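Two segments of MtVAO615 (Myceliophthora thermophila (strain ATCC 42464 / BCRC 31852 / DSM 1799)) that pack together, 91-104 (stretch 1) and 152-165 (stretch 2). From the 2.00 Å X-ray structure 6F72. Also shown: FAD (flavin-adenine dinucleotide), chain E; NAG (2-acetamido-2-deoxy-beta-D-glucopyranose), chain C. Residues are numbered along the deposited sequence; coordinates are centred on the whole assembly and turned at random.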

# COMPACT_ATOMS: atom_id res chain seq x y z
N HIS A 91 -12.31 -2.59 -10.81
CA HIS A 91 -10.95 -2.46 -11.31
C HIS A 91 -9.99 -3.50 -10.71
O HIS A 91 -9.13 -4.06 -11.40
CB HIS A 91 -10.46 -1.07 -10.98
CG HIS A 91 -9.71 -0.42 -12.10
ND1 HIS A 91 -9.68 0.94 -12.28
CD2 HIS A 91 -8.96 -0.96 -13.10
CE1 HIS A 91 -8.94 1.23 -13.33
NE2 HIS A 91 -8.49 0.09 -13.85
N VAL A 92 -10.15 -3.73 -9.40
CA VAL A 92 -9.36 -4.71 -8.70
C VAL A 92 -9.62 -6.13 -9.24
O VAL A 92 -8.72 -6.96 -9.21
CB VAL A 92 -9.58 -4.60 -7.16
CG1 VAL A 92 -9.11 -5.85 -6.44
CG2 VAL A 92 -8.84 -3.39 -6.60
N ASN A 93 -10.84 -6.36 -9.75
CA ASN A 93 -11.25 -7.68 -10.25
C ASN A 93 -10.70 -8.03 -11.63
O ASN A 93 -10.81 -9.18 -12.07
CB ASN A 93 -12.78 -7.80 -10.27
CG ASN A 93 -13.38 -8.08 -8.90
OD1 ASN A 93 -12.67 -8.30 -7.91
ND2 ASN A 93 -14.70 -8.07 -8.84
N ALA A 94 -10.14 -7.04 -12.32
CA ALA A 94 -9.57 -7.26 -13.65
C ALA A 94 -8.23 -8.00 -13.54
O ALA A 94 -7.42 -7.67 -12.65
CB ALA A 94 -9.42 -5.94 -14.38
N PRO A 95 -8.01 -9.01 -14.40
CA PRO A 95 -6.79 -9.83 -14.35
C PRO A 95 -5.48 -9.06 -14.52
O PRO A 95 -4.59 -9.19 -13.69
CB PRO A 95 -6.98 -10.81 -15.51
CG PRO A 95 -8.46 -10.93 -15.63
CD PRO A 95 -8.94 -9.53 -15.42
N GLY A 96 -5.35 -8.26 -15.57
CA GLY A 96 -4.07 -7.63 -15.87
C GLY A 96 -4.01 -6.14 -15.63
O GLY A 96 -2.99 -5.53 -15.94
N ASP A 97 -5.07 -5.55 -15.07
CA ASP A 97 -5.11 -4.09 -14.86
C ASP A 97 -4.41 -3.74 -13.57
O ASP A 97 -4.40 -4.54 -12.63
CB ASP A 97 -6.54 -3.54 -14.80
CG ASP A 97 -7.04 -3.04 -16.14
OD1 ASP A 97 -7.56 -3.87 -16.92
OD2 ASP A 97 -6.92 -1.80 -16.41
N VAL A 98 -3.84 -2.53 -13.53
CA VAL A 98 -3.43 -1.92 -12.26
C VAL A 98 -4.24 -0.65 -12.02
O VAL A 98 -4.88 -0.14 -12.96
CB VAL A 98 -1.90 -1.71 -12.14
CG1 VAL A 98 -1.19 -3.04 -12.00
CG2 VAL A 98 -1.33 -0.91 -13.31
N LEU A 99 -4.25 -0.16 -10.78
CA LEU A 99 -5.03 1.04 -10.45
C LEU A 99 -4.37 2.37 -10.86
O LEU A 99 -5.06 3.40 -11.00
CB LEU A 99 -5.40 1.06 -8.96
CG LEU A 99 -6.37 0.07 -8.30
CD1 LEU A 99 -6.53 0.50 -6.85
CD2 LEU A 99 -7.73 0.03 -8.95
N SER A 100 -3.06 2.35 -11.10
CA SER A 100 -2.32 3.58 -11.37
C SER A 100 -2.48 4.11 -12.80
O SER A 100 -1.99 3.49 -13.76
CB SER A 100 -0.84 3.43 -11.02
OG SER A 100 -0.07 4.49 -11.57
N GLN A 101 -3.10 5.29 -12.90
CA GLN A 101 -3.29 5.98 -14.18
C GLN A 101 -1.94 6.28 -14.82
O GLN A 101 -1.83 6.31 -16.05
CB GLN A 101 -4.08 7.29 -14.02
CG GLN A 101 -5.40 7.21 -13.24
CD GLN A 101 -5.22 7.43 -11.74
OE1 GLN A 101 -4.15 7.17 -11.19
NE2 GLN A 101 -6.28 7.89 -11.08
N ASN A 102 -0.91 6.49 -14.00
CA ASN A 102 0.42 6.76 -14.51
C ASN A 102 1.05 5.54 -15.18
O ASN A 102 1.74 5.68 -16.19
CB ASN A 102 1.33 7.33 -13.41
CG ASN A 102 2.68 7.80 -13.94
OD1 ASN A 102 2.81 8.29 -15.05
ND2 ASN A 102 3.70 7.67 -13.10
N PHE A 103 0.82 4.36 -14.61
CA PHE A 103 1.35 3.13 -15.18
C PHE A 103 0.47 2.57 -16.32
O PHE A 103 1.00 1.92 -17.20
CB PHE A 103 1.74 2.09 -14.10
CG PHE A 103 2.96 2.49 -13.32
CD1 PHE A 103 4.24 2.27 -13.84
CD2 PHE A 103 2.83 3.17 -12.11
CE1 PHE A 103 5.37 2.69 -13.14
CE2 PHE A 103 3.96 3.60 -11.41
CZ PHE A 103 5.22 3.35 -11.93
N GLN A 104 -0.84 2.84 -16.28
CA GLN A 104 -1.72 2.67 -17.46
C GLN A 104 -1.08 3.41 -18.63
O GLN A 104 -0.98 2.86 -19.72
CB GLN A 104 -3.13 3.22 -17.20
CG GLN A 104 -3.95 2.37 -16.26
CD GLN A 104 -5.11 3.12 -15.63
OE1 GLN A 104 -5.48 4.20 -16.07
NE2 GLN A 104 -5.69 2.54 -14.57
N ILE A 152 4.21 -10.17 -10.09
CA ILE A 152 3.24 -10.62 -9.11
C ILE A 152 2.21 -9.53 -8.86
O ILE A 152 2.56 -8.41 -8.50
CB ILE A 152 3.92 -11.09 -7.78
CG1 ILE A 152 5.00 -12.16 -8.06
CG2 ILE A 152 2.87 -11.65 -6.82
CD1 ILE A 152 5.97 -12.41 -6.91
N LYS A 153 0.94 -9.87 -9.04
CA LYS A 153 -0.12 -8.89 -8.83
C LYS A 153 -1.22 -9.46 -7.97
O LYS A 153 -1.72 -10.55 -8.22
CB LYS A 153 -0.72 -8.36 -10.17
CG LYS A 153 -1.67 -7.18 -9.93
CD LYS A 153 -2.57 -6.80 -11.08
CE LYS A 153 -3.85 -7.61 -11.08
NZ LYS A 153 -5.01 -6.85 -11.60
N ASN A 154 -1.61 -8.67 -6.98
CA ASN A 154 -2.64 -9.05 -6.04
C ASN A 154 -3.90 -8.22 -6.30
O ASN A 154 -4.91 -8.76 -6.74
CB ASN A 154 -2.11 -8.94 -4.60
CG ASN A 154 -3.18 -9.16 -3.55
OD1 ASN A 154 -4.20 -9.82 -3.80
ND2 ASN A 154 -2.97 -8.61 -2.37
N THR A 155 -3.82 -6.92 -6.02
CA THR A 155 -4.92 -5.96 -6.18
C THR A 155 -4.64 -4.90 -7.28
O THR A 155 -5.56 -4.25 -7.78
CB THR A 155 -5.22 -5.19 -4.86
OG1 THR A 155 -4.08 -4.39 -4.49
CG2 THR A 155 -5.55 -6.12 -3.70
N GLY A 156 -3.36 -4.73 -7.61
CA GLY A 156 -2.88 -3.65 -8.48
C GLY A 156 -2.84 -2.24 -7.87
O GLY A 156 -2.74 -1.24 -8.61
N HIS A 157 -2.88 -2.16 -6.54
CA HIS A 157 -2.81 -0.89 -5.83
C HIS A 157 -1.47 -0.20 -5.90
O HIS A 157 -1.41 0.98 -5.59
CB HIS A 157 -3.12 -1.08 -4.36
CG HIS A 157 -4.46 -0.58 -3.95
ND1 HIS A 157 -4.72 0.75 -3.64
CD2 HIS A 157 -5.61 -1.26 -3.74
CE1 HIS A 157 -5.99 0.84 -3.30
NE2 HIS A 157 -6.54 -0.36 -3.33
N ASP A 158 -0.40 -0.90 -6.31
CA ASP A 158 0.96 -0.38 -6.12
C ASP A 158 1.25 0.97 -6.76
O ASP A 158 1.20 1.10 -7.98
CB ASP A 158 2.06 -1.35 -6.51
CG ASP A 158 3.40 -0.97 -5.87
OD1 ASP A 158 3.61 -1.26 -4.66
OD2 ASP A 158 4.22 -0.35 -6.58
N TYR A 159 1.62 1.94 -5.92
CA TYR A 159 1.91 3.29 -6.38
C TYR A 159 3.16 3.38 -7.24
O TYR A 159 3.32 4.35 -7.97
CB TYR A 159 1.99 4.28 -5.20
CG TYR A 159 0.67 4.51 -4.49
CD1 TYR A 159 -0.39 5.14 -5.14
CD2 TYR A 159 0.49 4.11 -3.17
CE1 TYR A 159 -1.61 5.35 -4.50
CE2 TYR A 159 -0.72 4.32 -2.51
CZ TYR A 159 -1.77 4.93 -3.19
OH TYR A 159 -2.98 5.16 -2.55
N LEU A 160 4.02 2.37 -7.17
CA LEU A 160 5.31 2.40 -7.84
C LEU A 160 5.33 1.48 -9.07
O LEU A 160 6.38 1.28 -9.68
CB LEU A 160 6.47 2.07 -6.85
CG LEU A 160 6.77 2.91 -5.58
CD1 LEU A 160 5.86 2.63 -4.39
CD2 LEU A 160 8.21 2.75 -5.14
N GLY A 161 4.16 0.96 -9.44
CA GLY A 161 4.07 0.06 -10.60
C GLY A 161 4.67 -1.32 -10.39
O GLY A 161 4.86 -2.08 -11.36
N LYS A 162 4.94 -1.67 -9.13
CA LYS A 162 5.63 -2.92 -8.80
C LYS A 162 4.83 -4.21 -9.12
O LYS A 162 5.38 -5.31 -9.12
CB LYS A 162 6.14 -2.88 -7.35
CG LYS A 162 7.15 -1.74 -7.09
CD LYS A 162 7.29 -1.39 -5.61
CE LYS A 162 7.77 -2.57 -4.75
NZ LYS A 162 7.65 -2.24 -3.30
N SER A 163 3.54 -4.04 -9.44
CA SER A 163 2.69 -5.15 -9.84
C SER A 163 2.26 -5.17 -11.33
O SER A 163 1.33 -5.90 -11.67
CB SER A 163 1.50 -5.26 -8.88
OG SER A 163 0.69 -4.11 -8.90
N THR A 164 2.89 -4.36 -12.20
CA THR A 164 2.87 -4.58 -13.67
C THR A 164 4.28 -4.78 -14.22
O THR A 164 5.28 -4.63 -13.50
CB THR A 164 2.24 -3.45 -14.53
OG1 THR A 164 2.42 -2.15 -13.93
CG2 THR A 164 0.77 -3.75 -14.93
N GLY A 165 4.34 -5.14 -15.50
CA GLY A 165 5.58 -5.25 -16.25
C GLY A 165 5.30 -5.62 -17.69
O GLY A 165 4.61 -6.61 -17.96
PA FAD E . -0.31 -4.96 -5.36
O1A FAD E . 0.03 -3.82 -6.29
O2A FAD E . -1.08 -6.11 -5.96
O5B FAD E . 1.06 -5.50 -4.72
C5B FAD E . 2.08 -4.62 -4.25
C4B FAD E . 3.45 -5.28 -4.27
O4B FAD E . 3.42 -6.48 -3.49
C3B FAD E . 3.93 -5.69 -5.65
O3B FAD E . 5.35 -5.50 -5.67
C2B FAD E . 3.63 -7.17 -5.75
O2B FAD E . 4.55 -7.86 -6.60
C1B FAD E . 3.76 -7.62 -4.30
N9A FAD E . 2.85 -8.73 -3.91
C8A FAD E . 1.53 -8.60 -3.64
N7A FAD E . 1.01 -9.80 -3.27
C5A FAD E . 2.00 -10.70 -3.29
C6A FAD E . 2.13 -12.15 -3.01
N6A FAD E . 1.04 -12.86 -2.64
N1A FAD E . 3.35 -12.72 -3.16
C2A FAD E . 4.44 -12.02 -3.55
N3A FAD E . 4.39 -10.69 -3.81
C4A FAD E . 3.22 -9.99 -3.71
N1 FAD E . -0.79 1.50 2.97
C2 FAD E . -0.79 1.69 4.31
O2 FAD E . 0.21 1.33 4.98
N3 FAD E . -1.83 2.26 4.95
C4 FAD E . -2.94 2.69 4.33
O4 FAD E . -3.88 3.22 4.96
C4X FAD E . -3.02 2.51 2.86
N5 FAD E . -4.10 2.91 2.16
C5X FAD E . -4.17 2.74 0.80
C6 FAD E . -5.31 3.16 0.09
C7 FAD E . -5.36 2.97 -1.31
C7M FAD E . -6.59 3.43 -2.06
C8 FAD E . -4.20 2.32 -2.03
C8M FAD E . -4.19 1.99 -3.52
C9 FAD E . -3.09 1.92 -1.30
C9A FAD E . -3.02 2.10 0.08
N10 FAD E . -1.89 1.67 0.81
C10 FAD E . -1.85 1.88 2.20
C1' FAD E . -0.74 1.09 0.10
C2' FAD E . -0.51 -0.39 0.19
O2' FAD E . -0.00 -0.68 1.49
C3' FAD E . 0.53 -0.69 -0.88
O3' FAD E . 0.17 -0.10 -2.15
C4' FAD E . 0.74 -2.19 -1.05
O4' FAD E . 1.88 -2.42 -1.87
C5' FAD E . -0.52 -2.87 -1.60
O5' FAD E . -0.29 -4.25 -1.85
P FAD E . -1.35 -5.09 -2.71
O1P FAD E . -2.73 -4.81 -2.18
O2P FAD E . -0.79 -6.49 -2.79
O3P FAD E . -1.20 -4.39 -4.16
C1 NAG C . 4.86 6.14 -20.86
C2 NAG C . 5.93 5.77 -19.80
C3 NAG C . 7.28 6.38 -20.16
C4 NAG C . 7.72 6.06 -21.60
C5 NAG C . 6.57 6.29 -22.58
C6 NAG C . 6.87 5.73 -23.96
C7 NAG C . 5.26 5.31 -17.46
C8 NAG C . 4.92 5.95 -16.15
N2 NAG C . 5.56 6.17 -18.44
O3 NAG C . 8.26 5.90 -19.23
O4 NAG C . 8.78 6.93 -22.00
O5 NAG C . 5.33 5.72 -22.14
O6 NAG C . 6.06 6.44 -24.90
O7 NAG C . 5.27 4.10 -17.57
O HOH W 1 -6.23 -7.67 -9.02
O HOH W 2 -6.20 -3.72 -10.65
O HOH W 3 1.31 5.47 -9.45
O HOH W 4 -0.81 0.45 -9.68

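Lys-153 leaves the strand with chi1 and chi2 both t, so its chain runs extended toward stretch 1; chi3 then turns to p and brings NZ among the carbonyls of a loop. Lys-153 NZ donates to Ala-94 O (2.8 Å) and Asp-97 O (2.6 Å), weakly to Pro-95 O (3.2 Å), and to water 1 (3.0 Å from NZ), which in turn donates to Val-92 O and Asn-154 O. A buried ammonium is thus satisfied largely by backbone oxygens, while the aliphatic part of the side chain packs on Val-98 (Lys-153 CD to Val-98 CG1, 4.1 Å). Val-98, chi1 m, also sets its CG1 3.6 Å from Thr-164 CG2. Leu-99 N donates almost straight to Gly-156 O (2.9 Å, 173°). Gly-156 has positive phi, and a CB there would lie only 3.1 Å from Val-98 CA. Leu-99, m and t, places CD1 over the face of the His-157 ring, 3.5 Å from its centroid; the ring, chi1 -106° between wells, is tethered by His-157 ND1 to FAD C8M (1.4 Å). Ser-100, chi1 t, caps the following helix: Ser-100 OG accepts from Phe-103 N (3.2 Å) and, through water 3, reaches Tyr-159 O. Phe-103, chi1 m, lays its ring against Gly-161, whose CA sits 3.5 Å from the ring centroid; a CB there would clash with Phe-103 CE1.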